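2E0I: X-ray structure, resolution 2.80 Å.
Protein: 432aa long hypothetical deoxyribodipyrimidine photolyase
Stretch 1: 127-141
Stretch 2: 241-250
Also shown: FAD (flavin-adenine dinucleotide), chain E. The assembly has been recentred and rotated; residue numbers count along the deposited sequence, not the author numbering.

Stretch 1 127-141: YLLTPKSLFHHRNFT
Stretch 2 241-250: VRELYWRDFF

A single carboxylate, that of Asp248, gathers the backbone of a loop more than a hundred residues away in sequence. Leu129 N donates to both oxygens, at 3.2 Å to Asp248 OD1 (N-H...O 159°) and 2.7 Å to Asp248 OD2 (134°). Asp248 OD2 also accepts from Thr130 N at 2.9 Å (147°) and from Thr130 OG1 at 3.1 Å. Three donors thus converge on one oxygen. Asp248 has chi1 -84° (m); the p rotamer of Thr130 (chi1 66°) brings OG1 to the same oxygen that its own N reaches. The CA atoms of Leu128 and Asp248 lie 5.7 Å apart.

Stretch 2 runs through a helix that extends beyond both its ends, with a kink where two N atoms lack the i-4 bond and bond three back instead, Trp246 N to Glu243 O at 3.0 Å and Arg247 N to Leu244 O at 3.2 Å; Phe249 N to Tyr245 O (3.1 Å) resumes the regular pattern. One turn before Asp248, the Tyr245 ring (chi1 -89°) receives Leu129 (chi1 -152°, chi2 56°) on its face: Leu129 CD2 sits 3.8 Å from the ring centroid, 14° off the normal. Thr130 CG2 meets the edge of the same ring, 3.3 Å from Tyr245 CE1.

After Thr130 the loop turns away from stretch 2 at Pro131, whose CA-to-CB bond points away, into a 3-10 segment, 132-134, then returns with Phe135 (chi1 -172°), whose CE1 lies 3.7 Å from Phe249 CE1; the rings are oblique, planes at 56°.

Asn139 occupies the N-cap position just before a helix whose first residue is Phe140; Phe140 CA is 6.7 Å from Phe249 CA. The t rotamer of Phe140 (chi1 178°, chi2 72°) lays its ring on Trp246 (chi1 -90°, chi2 98°) in a face-to-face stack, 3.5 Å between its centroid and that of the five-membered ring, planes at 18°. Phe140 CB lies over the face of the Trp246 six-membered ring, 3.7 Å from its centroid and 29° off the normal. Toward Phe249 (chi1 -176°), Phe140 instead presents an edge, with planes at 82° and centroids 5.8 Å apart.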

# COMPACT_ATOMS: atom_id res chain seq x y z
N TYR A 127 2.99 5.21 12.61
CA TYR A 127 3.22 4.67 11.28
C TYR A 127 4.54 5.02 10.65
O TYR A 127 5.07 4.25 9.87
CB TYR A 127 2.09 5.10 10.33
CG TYR A 127 0.74 4.59 10.76
CD1 TYR A 127 -0.36 5.43 10.79
CD2 TYR A 127 0.59 3.29 11.22
CE1 TYR A 127 -1.59 4.99 11.27
CE2 TYR A 127 -0.63 2.83 11.70
CZ TYR A 127 -1.72 3.68 11.74
OH TYR A 127 -2.91 3.25 12.32
N LEU A 128 5.11 6.17 11.00
CA LEU A 128 6.39 6.59 10.41
C LEU A 128 7.62 6.13 11.19
O LEU A 128 7.59 5.93 12.41
CB LEU A 128 6.43 8.11 10.25
CG LEU A 128 5.37 8.79 9.38
CD1 LEU A 128 5.31 10.24 9.76
CD2 LEU A 128 5.68 8.63 7.90
N LEU A 129 8.71 5.98 10.46
CA LEU A 129 9.98 5.57 11.02
C LEU A 129 10.66 6.82 11.58
O LEU A 129 11.46 6.74 12.50
CB LEU A 129 10.82 4.96 9.91
CG LEU A 129 11.88 3.91 10.22
CD1 LEU A 129 11.26 2.74 10.95
CD2 LEU A 129 12.48 3.45 8.90
N THR A 130 10.31 7.97 11.01
CA THR A 130 10.89 9.25 11.40
C THR A 130 9.83 10.29 11.80
O THR A 130 8.69 10.23 11.33
CB THR A 130 11.72 9.84 10.22
OG1 THR A 130 10.85 10.17 9.13
CG2 THR A 130 12.72 8.82 9.70
N PRO A 131 10.20 11.25 12.66
CA PRO A 131 9.28 12.31 13.12
C PRO A 131 8.87 13.18 11.93
O PRO A 131 9.72 13.61 11.15
CB PRO A 131 10.12 13.08 14.12
CG PRO A 131 11.03 12.03 14.66
CD PRO A 131 11.46 11.31 13.42
N LYS A 132 7.58 13.46 11.81
CA LYS A 132 7.12 14.25 10.67
C LYS A 132 7.65 15.67 10.57
O LYS A 132 7.70 16.23 9.48
CB LYS A 132 5.59 14.26 10.60
CG LYS A 132 4.89 14.89 11.77
CD LYS A 132 3.41 14.93 11.48
CE LYS A 132 2.63 15.48 12.66
NZ LYS A 132 1.19 15.59 12.33
N SER A 133 8.05 16.25 11.70
CA SER A 133 8.57 17.61 11.67
C SER A 133 9.85 17.68 10.83
O SER A 133 10.19 18.73 10.28
CB SER A 133 8.88 18.09 13.08
OG SER A 133 10.02 17.43 13.58
N LEU A 134 10.55 16.55 10.73
CA LEU A 134 11.80 16.47 9.98
C LEU A 134 11.68 16.51 8.46
O LEU A 134 12.70 16.44 7.77
CB LEU A 134 12.56 15.19 10.34
CG LEU A 134 12.92 14.94 11.79
CD1 LEU A 134 13.69 13.63 11.89
CD2 LEU A 134 13.75 16.10 12.31
N PHE A 135 10.48 16.62 7.91
CA PHE A 135 10.37 16.64 6.46
C PHE A 135 10.41 18.05 5.86
O PHE A 135 9.70 18.95 6.32
CB PHE A 135 9.10 15.94 6.01
CG PHE A 135 9.02 15.76 4.52
CD1 PHE A 135 9.69 14.72 3.90
CD2 PHE A 135 8.31 16.66 3.73
CE1 PHE A 135 9.67 14.58 2.50
CE2 PHE A 135 8.27 16.53 2.34
CZ PHE A 135 8.95 15.49 1.73
N HIS A 136 11.23 18.21 4.82
CA HIS A 136 11.39 19.48 4.12
C HIS A 136 12.31 19.25 2.93
O HIS A 136 13.15 20.09 2.62
CB HIS A 136 12.01 20.56 5.04
CG HIS A 136 13.34 20.18 5.63
ND1 HIS A 136 13.52 19.91 6.97
CD2 HIS A 136 14.56 20.03 5.05
CE1 HIS A 136 14.79 19.60 7.20
NE2 HIS A 136 15.44 19.67 6.05
N HIS A 137 12.15 18.10 2.27
CA HIS A 137 13.04 17.78 1.16
C HIS A 137 12.44 17.63 -0.24
O HIS A 137 11.31 17.16 -0.42
CB HIS A 137 13.82 16.51 1.51
CG HIS A 137 14.37 16.52 2.90
ND1 HIS A 137 13.57 16.43 4.02
CD2 HIS A 137 15.64 16.63 3.36
CE1 HIS A 137 14.32 16.47 5.10
NE2 HIS A 137 15.58 16.60 4.73
N ARG A 138 13.23 18.03 -1.24
CA ARG A 138 12.81 17.98 -2.64
C ARG A 138 12.71 16.55 -3.16
O ARG A 138 11.68 16.13 -3.68
CB ARG A 138 13.78 18.78 -3.54
CG ARG A 138 15.23 18.26 -3.56
CD ARG A 138 16.15 19.07 -4.51
NE ARG A 138 17.55 18.64 -4.44
CZ ARG A 138 18.36 18.80 -3.38
NH1 ARG A 138 19.62 18.36 -3.44
NH2 ARG A 138 17.93 19.39 -2.27
N ASN A 139 13.80 15.80 -3.00
CA ASN A 139 13.88 14.43 -3.46
C ASN A 139 14.20 13.46 -2.33
O ASN A 139 14.50 13.86 -1.20
CB ASN A 139 14.94 14.31 -4.55
CG ASN A 139 16.32 14.68 -4.06
OD1 ASN A 139 17.32 14.41 -4.73
ND2 ASN A 139 16.40 15.30 -2.89
N PHE A 140 14.17 12.17 -2.65
CA PHE A 140 14.43 11.14 -1.67
C PHE A 140 15.85 11.09 -1.11
O PHE A 140 16.04 10.98 0.10
CB PHE A 140 14.10 9.77 -2.26
CG PHE A 140 14.39 8.63 -1.31
CD1 PHE A 140 13.59 8.42 -0.20
CD2 PHE A 140 15.49 7.81 -1.51
CE1 PHE A 140 13.89 7.41 0.71
CE2 PHE A 140 15.80 6.80 -0.60
CZ PHE A 140 15.00 6.60 0.51
N THR A 141 16.85 11.16 -2.00
CA THR A 141 18.24 11.06 -1.56
C THR A 141 18.59 12.13 -0.54
O THR A 141 19.29 11.87 0.42
CB THR A 141 19.22 11.13 -2.76
OG1 THR A 141 19.46 12.49 -3.11
CG2 THR A 141 18.65 10.40 -3.98
N VAL A 241 16.86 -1.30 4.29
CA VAL A 241 16.55 -0.17 5.16
C VAL A 241 16.31 1.12 4.35
O VAL A 241 15.44 1.91 4.69
CB VAL A 241 17.68 0.08 6.19
CG1 VAL A 241 17.36 1.30 7.03
CG2 VAL A 241 17.80 -1.12 7.09
N ARG A 242 17.07 1.32 3.27
CA ARG A 242 16.87 2.53 2.48
C ARG A 242 15.51 2.45 1.82
O ARG A 242 14.80 3.46 1.73
CB ARG A 242 17.95 2.68 1.41
CG ARG A 242 18.13 4.12 0.91
CD ARG A 242 19.05 4.19 -0.30
NE ARG A 242 18.49 3.40 -1.39
CZ ARG A 242 18.95 2.24 -1.84
NH1 ARG A 242 18.31 1.64 -2.84
NH2 ARG A 242 20.05 1.68 -1.35
N GLU A 243 15.12 1.27 1.36
CA GLU A 243 13.83 1.15 0.72
C GLU A 243 12.69 1.29 1.71
O GLU A 243 11.61 1.73 1.37
CB GLU A 243 13.75 -0.16 -0.09
CG GLU A 243 14.19 0.07 -1.54
CD GLU A 243 14.31 -1.19 -2.37
OE1 GLU A 243 13.38 -2.04 -2.34
OE2 GLU A 243 15.35 -1.33 -3.08
N LEU A 244 12.96 0.94 2.96
CA LEU A 244 11.94 1.07 3.99
C LEU A 244 11.63 2.55 4.15
O LEU A 244 10.49 2.94 4.41
CB LEU A 244 12.47 0.51 5.30
CG LEU A 244 11.48 -0.19 6.22
CD1 LEU A 244 10.73 -1.28 5.46
CD2 LEU A 244 12.25 -0.80 7.38
N TYR A 245 12.66 3.37 4.00
CA TYR A 245 12.52 4.82 4.13
C TYR A 245 11.71 5.43 3.00
O TYR A 245 11.26 6.57 3.10
CB TYR A 245 13.91 5.48 4.22
CG TYR A 245 14.45 5.58 5.64
CD1 TYR A 245 13.93 6.51 6.53
CD2 TYR A 245 15.46 4.72 6.10
CE1 TYR A 245 14.39 6.59 7.85
CE2 TYR A 245 15.94 4.78 7.41
CZ TYR A 245 15.39 5.72 8.29
OH TYR A 245 15.81 5.79 9.62
N TRP A 246 11.50 4.68 1.92
CA TRP A 246 10.70 5.21 0.82
C TRP A 246 9.23 5.31 1.20
O TRP A 246 8.47 6.06 0.60
CB TRP A 246 10.83 4.36 -0.44
CG TRP A 246 11.95 4.79 -1.33
CD1 TRP A 246 13.20 4.26 -1.39
CD2 TRP A 246 11.92 5.86 -2.28
NE1 TRP A 246 13.95 4.92 -2.33
CE2 TRP A 246 13.19 5.90 -2.89
CE3 TRP A 246 10.95 6.78 -2.68
CZ2 TRP A 246 13.51 6.83 -3.89
CZ3 TRP A 246 11.27 7.70 -3.67
CH2 TRP A 246 12.54 7.72 -4.26
N ARG A 247 8.84 4.54 2.21
CA ARG A 247 7.48 4.58 2.70
C ARG A 247 7.24 5.90 3.41
O ARG A 247 6.22 6.56 3.20
CB ARG A 247 7.25 3.48 3.71
CG ARG A 247 7.24 2.12 3.13
CD ARG A 247 6.25 1.30 3.90
NE ARG A 247 5.67 0.35 2.98
CZ ARG A 247 4.38 0.17 2.74
NH1 ARG A 247 3.40 0.86 3.33
NH2 ARG A 247 4.07 -0.72 1.84
N ASP A 248 8.18 6.28 4.27
CA ASP A 248 8.07 7.53 5.01
C ASP A 248 8.08 8.69 4.04
O ASP A 248 7.27 9.62 4.16
CB ASP A 248 9.25 7.68 5.97
CG ASP A 248 9.03 6.98 7.30
OD1 ASP A 248 8.72 5.76 7.30
OD2 ASP A 248 9.19 7.64 8.35
N PHE A 249 8.99 8.64 3.06
CA PHE A 249 9.09 9.72 2.10
C PHE A 249 7.79 10.02 1.37
O PHE A 249 7.34 11.16 1.34
CB PHE A 249 10.16 9.42 1.06
CG PHE A 249 10.37 10.54 0.10
CD1 PHE A 249 10.96 11.73 0.51
CD2 PHE A 249 9.92 10.44 -1.21
CE1 PHE A 249 11.09 12.81 -0.36
CE2 PHE A 249 10.04 11.51 -2.09
CZ PHE A 249 10.62 12.70 -1.67
N PHE A 250 7.20 9.00 0.76
CA PHE A 250 5.97 9.23 0.03
C PHE A 250 4.80 9.62 0.92
O PHE A 250 3.97 10.44 0.54
CB PHE A 250 5.61 8.01 -0.81
CG PHE A 250 6.42 7.89 -2.08
CD1 PHE A 250 6.53 8.97 -2.95
CD2 PHE A 250 7.03 6.69 -2.42
CE1 PHE A 250 7.26 8.86 -4.13
CE2 PHE A 250 7.76 6.58 -3.61
CZ PHE A 250 7.87 7.66 -4.47
PA FAD E . 10.60 -5.74 -1.53
O1A FAD E . 10.83 -7.07 -0.92
O2A FAD E . 11.56 -5.02 -2.39
O5B FAD E . 10.84 -4.92 -0.17
C5B FAD E . 11.26 -3.56 -0.17
C4B FAD E . 10.47 -2.76 0.86
O4B FAD E . 10.86 -1.38 0.87
C3B FAD E . 8.98 -2.80 0.50
O3B FAD E . 8.36 -3.85 1.24
C2B FAD E . 8.52 -1.46 1.08
O2B FAD E . 8.44 -1.55 2.50
C1B FAD E . 9.69 -0.57 0.66
N9A FAD E . 9.61 -0.18 -0.77
C8A FAD E . 10.23 -0.76 -1.79
N7A FAD E . 9.99 -0.08 -2.91
C5A FAD E . 9.21 0.95 -2.59
C6A FAD E . 8.63 1.99 -3.31
N6A FAD E . 8.84 2.13 -4.61
N1A FAD E . 7.85 2.87 -2.66
C2A FAD E . 7.63 2.77 -1.36
N3A FAD E . 8.17 1.80 -0.65
C4A FAD E . 8.95 0.88 -1.23
N1 FAD E . 3.82 -0.21 -2.13
C2 FAD E . 2.78 -0.31 -1.19
O2 FAD E . 2.99 -0.76 -0.07
N3 FAD E . 1.48 0.07 -1.55
C4 FAD E . 1.23 0.52 -2.85
O4 FAD E . 0.10 0.90 -3.15
C4X FAD E . 2.26 0.59 -3.78
N5 FAD E . 1.97 0.96 -5.10
C5X FAD E . 3.00 1.06 -6.05
C6 FAD E . 2.69 1.45 -7.35
C7 FAD E . 3.71 1.59 -8.29
C7M FAD E . 3.34 2.05 -9.70
C8 FAD E . 5.03 1.33 -7.93
C8M FAD E . 6.17 1.50 -8.93
C9 FAD E . 5.32 0.94 -6.62
C9A FAD E . 4.32 0.81 -5.67
N10 FAD E . 4.61 0.44 -4.35
C10 FAD E . 3.56 0.23 -3.43
C1' FAD E . 6.01 0.22 -3.92
C2' FAD E . 6.59 -1.19 -4.04
O2' FAD E . 6.43 -1.69 -5.37
C3' FAD E . 5.98 -2.17 -3.03
O3' FAD E . 6.12 -1.63 -1.71
C4' FAD E . 6.69 -3.52 -3.07
O4' FAD E . 6.63 -4.07 -4.39
C5' FAD E . 6.06 -4.50 -2.09
O5' FAD E . 6.65 -5.80 -2.19
P FAD E . 7.84 -6.27 -1.22
O1P FAD E . 7.43 -5.99 0.17
O2P FAD E . 8.18 -7.67 -1.58
O3P FAD E . 9.06 -5.29 -1.62